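Local coordinates for branched-chain amino acid aminotransferase (Thermoproteus uzoniensis 768-20, PDB 6THQ), which probably catalyses the pyridoxal 5'-phosphate-dependent, reversible transfer of amino groups from leucine, isoleucine and valine to 2-oxoglutarate, at residues M13-D18 and S125-A130; G141-V146 and I267-G272. All coordinates share one frame; numbering follows the deposited sequence.

In the fold
In contact 1 D18, and in contact 2 D271, each the first residue past its strand, accept a backbone N-H of the partner strand on a side-chain oxygen; an aspartate can thus continue a ladder that its backbone is leaving. Contact 1 is antiparallel, in the seven-stranded sheet; contact 2 is a parallel pair in the mixed sheet. They lie on opposite sides of the chain's centre, their own centres 36 Å apart and their nearest atoms about 23 Å. The A129 side chain is about 13 Å from a bound PY5, a phosphopyridoxyl-amino-pentanoic acid adduct, and the I267 side chain about 12 Å from a bound PY5. Neither contact binds the cofactor directly.

Contact 1. Residues M13-D18 and S125-A130; sequences MKVWLD and SVAIAA
D18 and S125 meet through a hydrogen bond, S125 OG giving its proton to D18 OD2 at 2.9 Å on the syn lone pair of that oxygen. The other oxygen, OD1, takes the backbone N of V126 at 3.3 Å, approached from above the carboxylate plane, while D18 N binds V126 O. Three bonds tie D18 to two consecutive residues, and its backbone (phi 46°) turns out of the strand. W16 and I128 form the hydrogen-bonded pair of this antiparallel ladder: I128 N reaches W16 O at 2.8 Å, and W16 N returns the bond to I128 O. L17 and A127 make the next, non-hydrogen-bonded pair.

The indole carries much of the packing. With CG of W16 anti to the backbone N (chi1 -165°), its six-membered ring lies beside the I128 side chain on the same face of the sheet, CE3 3.8 Å from I128 CD1, while V126 CB sits at the ring edge, in its plane, 4.0 Å from CZ3. V15 CG2 touches A129 CB.

Strand 14-17 lies between strands 20-23 and 124-132, so this pair joins the N-terminal strands to the rest of the antiparallel sheet. Helix 82-96 covers the W16 and I128 face through A88, and Y80 meets the indole edge-to-face, while A127 and A129 pack against V31 and L32 of the second subunit.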
loop_
_atom_site.group_PDB
_atom_site.type_symbol
_atom_site.label_atom_id
_atom_site.label_comp_id
_atom_site.label_asym_id
_atom_site.label_seq_id
_atom_site.Cartn_x
_atom_site.Cartn_y
_atom_site.Cartn_z
ATOM N N MET A 13 13.506 -17.266 -16.871
ATOM C CA MET A 13 14.135 -17.737 -15.640
ATOM C C MET A 13 13.150 -18.476 -14.696
ATOM O O MET A 13 11.911 -18.323 -14.805
ATOM C CB MET A 13 14.833 -16.550 -14.949
ATOM C CG MET A 13 14.017 -15.240 -14.913
ATOM S SD MET A 13 14.093 -14.216 -13.386
ATOM C CE MET A 13 12.860 -12.919 -13.669
ATOM N N LYS A 14 13.672 -19.332 -13.816
ATOM C CA LYS A 14 12.835 -20.013 -12.833
ATOM C C LYS A 14 12.620 -19.122 -11.544
ATOM O O LYS A 14 13.399 -18.199 -11.245
ATOM C CB LYS A 14 13.388 -21.434 -12.509
ATOM C CG LYS A 14 13.543 -22.440 -13.655
ATOM C CD LYS A 14 12.276 -23.334 -13.799
ATOM C CE LYS A 14 12.417 -24.553 -14.746
ATOM N N VAL A 15 11.542 -19.391 -10.803
ATOM C CA VAL A 15 11.096 -18.558 -9.697
ATOM C C VAL A 15 10.565 -19.506 -8.645
ATOM O O VAL A 15 9.719 -20.342 -8.943
ATOM C CB VAL A 15 9.978 -17.565 -10.149
ATOM C CG1 VAL A 15 9.270 -16.963 -8.937
ATOM C CG2 VAL A 15 10.524 -16.466 -11.087
ATOM N N TRP A 16 11.056 -19.391 -7.414
ATOM C CA TRP A 16 10.505 -20.193 -6.312
ATOM C C TRP A 16 9.122 -19.663 -5.861
ATOM O O TRP A 16 8.897 -18.466 -5.754
ATOM C CB TRP A 16 11.471 -20.147 -5.154
ATOM C CG TRP A 16 11.298 -21.160 -4.073
ATOM C CD1 TRP A 16 11.939 -22.353 -3.996
ATOM C CD2 TRP A 16 10.551 -21.032 -2.845
ATOM N NE1 TRP A 16 11.621 -23.011 -2.816
ATOM C CE2 TRP A 16 10.760 -22.222 -2.100
ATOM C CE3 TRP A 16 9.718 -20.037 -2.306
ATOM C CZ2 TRP A 16 10.191 -22.437 -0.822
ATOM C CZ3 TRP A 16 9.122 -20.258 -1.030
ATOM C CH2 TRP A 16 9.364 -21.459 -0.312
ATOM N N LEU A 17 8.212 -20.571 -5.580
ATOM C CA LEU A 17 6.871 -20.216 -5.216
ATOM C C LEU A 17 6.302 -21.347 -4.398
ATOM O O LEU A 17 5.996 -22.412 -4.941
ATOM C CB LEU A 17 6.043 -19.938 -6.465
ATOM C CG LEU A 17 4.534 -19.692 -6.465
ATOM C CD1 LEU A 17 3.882 -19.413 -5.106
ATOM C CD2 LEU A 17 4.300 -18.596 -7.481
ATOM N N ASP A 18 6.169 -21.103 -3.087
ATOM C CA ASP A 18 5.665 -22.074 -2.139
ATOM C C ASP A 18 6.276 -23.479 -2.283
ATOM O O ASP A 18 5.544 -24.470 -2.394
ATOM C CB ASP A 18 4.142 -22.178 -2.258
ATOM C CG ASP A 18 3.414 -20.987 -1.702
ATOM O OD1 ASP A 18 3.821 -20.426 -0.653
ATOM O OD2 ASP A 18 2.396 -20.652 -2.312
ATOM N N SER A 125 1.664 -16.902 0.898
ATOM C CA SER A 125 2.564 -17.571 0.037
ATOM C C SER A 125 3.817 -16.736 -0.079
ATOM O O SER A 125 3.767 -15.509 0.139
ATOM C CB SER A 125 1.949 -17.580 -1.354
ATOM O OG SER A 125 0.800 -18.394 -1.329
ATOM N N VAL A 126 4.930 -17.357 -0.488
ATOM C CA VAL A 126 6.125 -16.590 -0.765
ATOM C C VAL A 126 6.625 -16.887 -2.153
ATOM O O VAL A 126 6.681 -18.039 -2.555
ATOM C CB VAL A 126 7.222 -16.983 0.223
ATOM C CG1 VAL A 126 8.507 -16.244 -0.133
ATOM C CG2 VAL A 126 6.759 -16.748 1.670
ATOM N N ALA A 127 7.038 -15.875 -2.886
ATOM C CA ALA A 127 7.695 -16.103 -4.173
ATOM C C ALA A 127 9.075 -15.506 -4.064
ATOM O O ALA A 127 9.279 -14.577 -3.312
ATOM C CB ALA A 127 6.940 -15.520 -5.382
ATOM N N ILE A 128 10.040 -16.084 -4.773
ATOM C CA ILE A 128 11.397 -15.584 -4.783
ATOM C C ILE A 128 11.902 -15.557 -6.227
ATOM O O ILE A 128 11.975 -16.568 -6.902
ATOM C CB ILE A 128 12.282 -16.452 -3.895
ATOM C CG1 ILE A 128 11.795 -16.379 -2.456
ATOM C CG2 ILE A 128 13.746 -16.063 -4.005
ATOM C CD1 ILE A 128 12.413 -17.450 -1.575
ATOM N N ALA A 129 12.278 -14.388 -6.691
ATOM C CA ALA A 129 12.842 -14.235 -8.012
ATOM C C ALA A 129 14.255 -13.698 -7.934
ATOM O O ALA A 129 14.571 -12.907 -7.030
ATOM C CB ALA A 129 11.999 -13.263 -8.809
ATOM N N ALA A 130 15.094 -14.063 -8.909
ATOM C CA ALA A 130 16.455 -13.537 -8.914
ATOM C C ALA A 130 16.714 -12.905 -10.211
ATOM O O ALA A 130 16.458 -13.471 -11.236
ATOM C CB ALA A 130 17.461 -14.640 -8.677
#

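Contact 2. Residues G141-V146 and I267-G272; sequences GVRAAV and IIEIDG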
loop_
_atom_site.group_PDB
_atom_site.type_symbol
_atom_site.label_atom_id
_atom_site.label_comp_id
_atom_site.label_asym_id
_atom_site.label_seq_id
_atom_site.Cartn_x
_atom_site.Cartn_y
_atom_site.Cartn_z
ATOM N N GLY A 141 28.066 9.668 -7.946
ATOM C CA GLY A 141 27.255 10.480 -7.065
ATOM C C GLY A 141 25.987 10.948 -7.696
ATOM O O GLY A 141 25.903 11.073 -8.912
ATOM N N VAL A 142 24.975 11.176 -6.883
ATOM C CA VAL A 142 23.678 11.494 -7.411
ATOM C C VAL A 142 23.284 12.886 -6.954
ATOM O O VAL A 142 23.867 13.434 -6.031
ATOM C CB VAL A 142 22.628 10.417 -7.013
ATOM C CG1 VAL A 142 22.913 9.080 -7.693
ATOM C CG2 VAL A 142 22.527 10.268 -5.506
ATOM N N ARG A 143 22.354 13.485 -7.687
ATOM C CA ARG A 143 21.695 14.751 -7.292
ATOM C C ARG A 143 20.320 14.400 -6.645
ATOM O O ARG A 143 19.539 13.547 -7.156
ATOM C CB ARG A 143 21.580 15.639 -8.516
ATOM C CG ARG A 143 22.953 15.978 -9.177
ATOM C CD ARG A 143 22.870 16.329 -10.668
ATOM N NE ARG A 143 21.884 17.379 -10.702
ATOM C CZ ARG A 143 20.737 17.355 -11.385
ATOM N NH1 ARG A 143 20.460 16.352 -12.212
ATOM N NH2 ARG A 143 19.897 18.374 -11.237
ATOM N N ALA A 144 20.068 15.000 -5.494
ATOM C CA ALA A 144 18.915 14.640 -4.701
ATOM C C ALA A 144 18.106 15.892 -4.436
ATOM O O ALA A 144 18.655 17.021 -4.419
ATOM C CB ALA A 144 19.349 13.953 -3.395
ATOM N N ALA A 145 16.785 15.706 -4.256
ATOM C CA ALA A 145 15.899 16.832 -3.900
ATOM C C ALA A 145 15.085 16.433 -2.699
ATOM O O ALA A 145 14.640 15.275 -2.584
ATOM C CB ALA A 145 15.004 17.257 -5.070
ATOM N N VAL A 146 14.953 17.351 -1.756
ATOM C CA VAL A 146 13.982 17.133 -0.673
ATOM C C VAL A 146 12.604 17.293 -1.354
ATOM O O VAL A 146 12.381 18.288 -1.999
ATOM C CB VAL A 146 14.153 18.149 0.444
ATOM C CG1 VAL A 146 13.115 17.855 1.523
ATOM C CG2 VAL A 146 15.613 18.092 0.990
ATOM N N ILE A 267 26.134 11.557 -2.443
ATOM C CA ILE A 267 25.204 12.579 -2.819
ATOM C C ILE A 267 26.038 13.829 -3.096
ATOM O O ILE A 267 26.593 14.398 -2.180
ATOM C CB ILE A 267 24.194 12.867 -1.685
ATOM C CG1 ILE A 267 23.319 11.646 -1.433
ATOM C CG2 ILE A 267 23.294 14.061 -2.039
ATOM C CD1 ILE A 267 22.498 11.698 -0.149
ATOM N N ILE A 268 26.118 14.246 -4.359
ATOM C CA ILE A 268 26.963 15.383 -4.698
ATOM C C ILE A 268 26.200 16.683 -4.861
ATOM O O ILE A 268 26.798 17.756 -5.025
ATOM C CB ILE A 268 27.837 15.128 -5.945
ATOM C CG1 ILE A 268 26.975 14.742 -7.131
ATOM C CG2 ILE A 268 28.898 14.096 -5.588
ATOM C CD1 ILE A 268 27.762 14.394 -8.398
ATOM N N GLU A 269 24.873 16.587 -4.759
ATOM C CA GLU A 269 24.036 17.776 -4.807
ATOM C C GLU A 269 22.723 17.550 -4.085
ATOM O O GLU A 269 22.070 16.512 -4.267
ATOM C CB GLU A 269 23.806 18.206 -6.246
ATOM C CG GLU A 269 23.461 19.670 -6.359
ATOM C CD GLU A 269 22.745 19.984 -7.647
ATOM O OE1 GLU A 269 21.521 19.726 -7.888
ATOM O OE2 GLU A 269 23.482 20.415 -8.515
ATOM N N ILE A 270 22.342 18.523 -3.256
ATOM C CA ILE A 270 21.058 18.495 -2.618
ATOM C C ILE A 270 20.374 19.844 -2.764
ATOM O O ILE A 270 20.866 20.895 -2.314
ATOM C CB ILE A 270 21.114 17.943 -1.162
ATOM C CG1 ILE A 270 19.892 18.359 -0.391
ATOM C CG2 ILE A 270 22.341 18.380 -0.391
ATOM C CD1 ILE A 270 18.850 17.296 -0.554
ATOM N N ASP A 271 19.224 19.812 -3.439
ATOM C CA ASP A 271 18.468 21.050 -3.846
ATOM C C ASP A 271 19.400 22.159 -4.382
ATOM O O ASP A 271 19.341 23.294 -3.920
ATOM C CB ASP A 271 17.614 21.635 -2.701
ATOM C CG ASP A 271 16.607 20.592 -2.062
ATOM O OD1 ASP A 271 16.222 19.543 -2.697
ATOM O OD2 ASP A 271 16.215 20.847 -0.888
ATOM N N GLY A 272 20.285 21.817 -5.318
ATOM C CA GLY A 272 21.204 22.797 -5.883
ATOM C C GLY A 272 22.430 23.089 -5.024
ATOM O O GLY A 272 23.350 23.707 -5.490
#
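V142 and I267 open a parallel strand pair that is interrupted at once by a beta bulge: I268 is the extra residue, and the next pairs are R143 with E269 and A144 with I270. V142 O accepts I268 N at 2.9 Å. A144 bonds to E269 and D271, the residues on either side of its partner I270, in the normal parallel pattern: its N to E269 O at 2.8 Å and its O from D271 N at 3.0 Å.

On one face E269, extended beyond CG, runs alongside R143, whose chain bends at chi3 (54°); the salt bridge from R143 NE to E269 OE1 is long, 3.7 Å. OE1 lies at the guanidinium edge, and the two planes stand nearly perpendicular, 84° apart; R143 NH1 has a hydrogen bond to G181 O. The face of V142, A144, I267 and I270 is apolar, A144 CB close to I267 CG2; at the end of the strand V146 CG2 crosses I270 CD1.

Strand 184-188 lies beyond strand 142-146, strand 254-259 beyond strand 265-270, and helix 246-250 covers I270. D271 and G272 have backbone angles close to a type I' turn, leading into strand 273-274. D271 OD2 is hydrogen-bonded to Y250 OH, with a weak, long ion pair to R246, while D271 OD1 accepts V146 N at 2.7 Å on its syn lone pair.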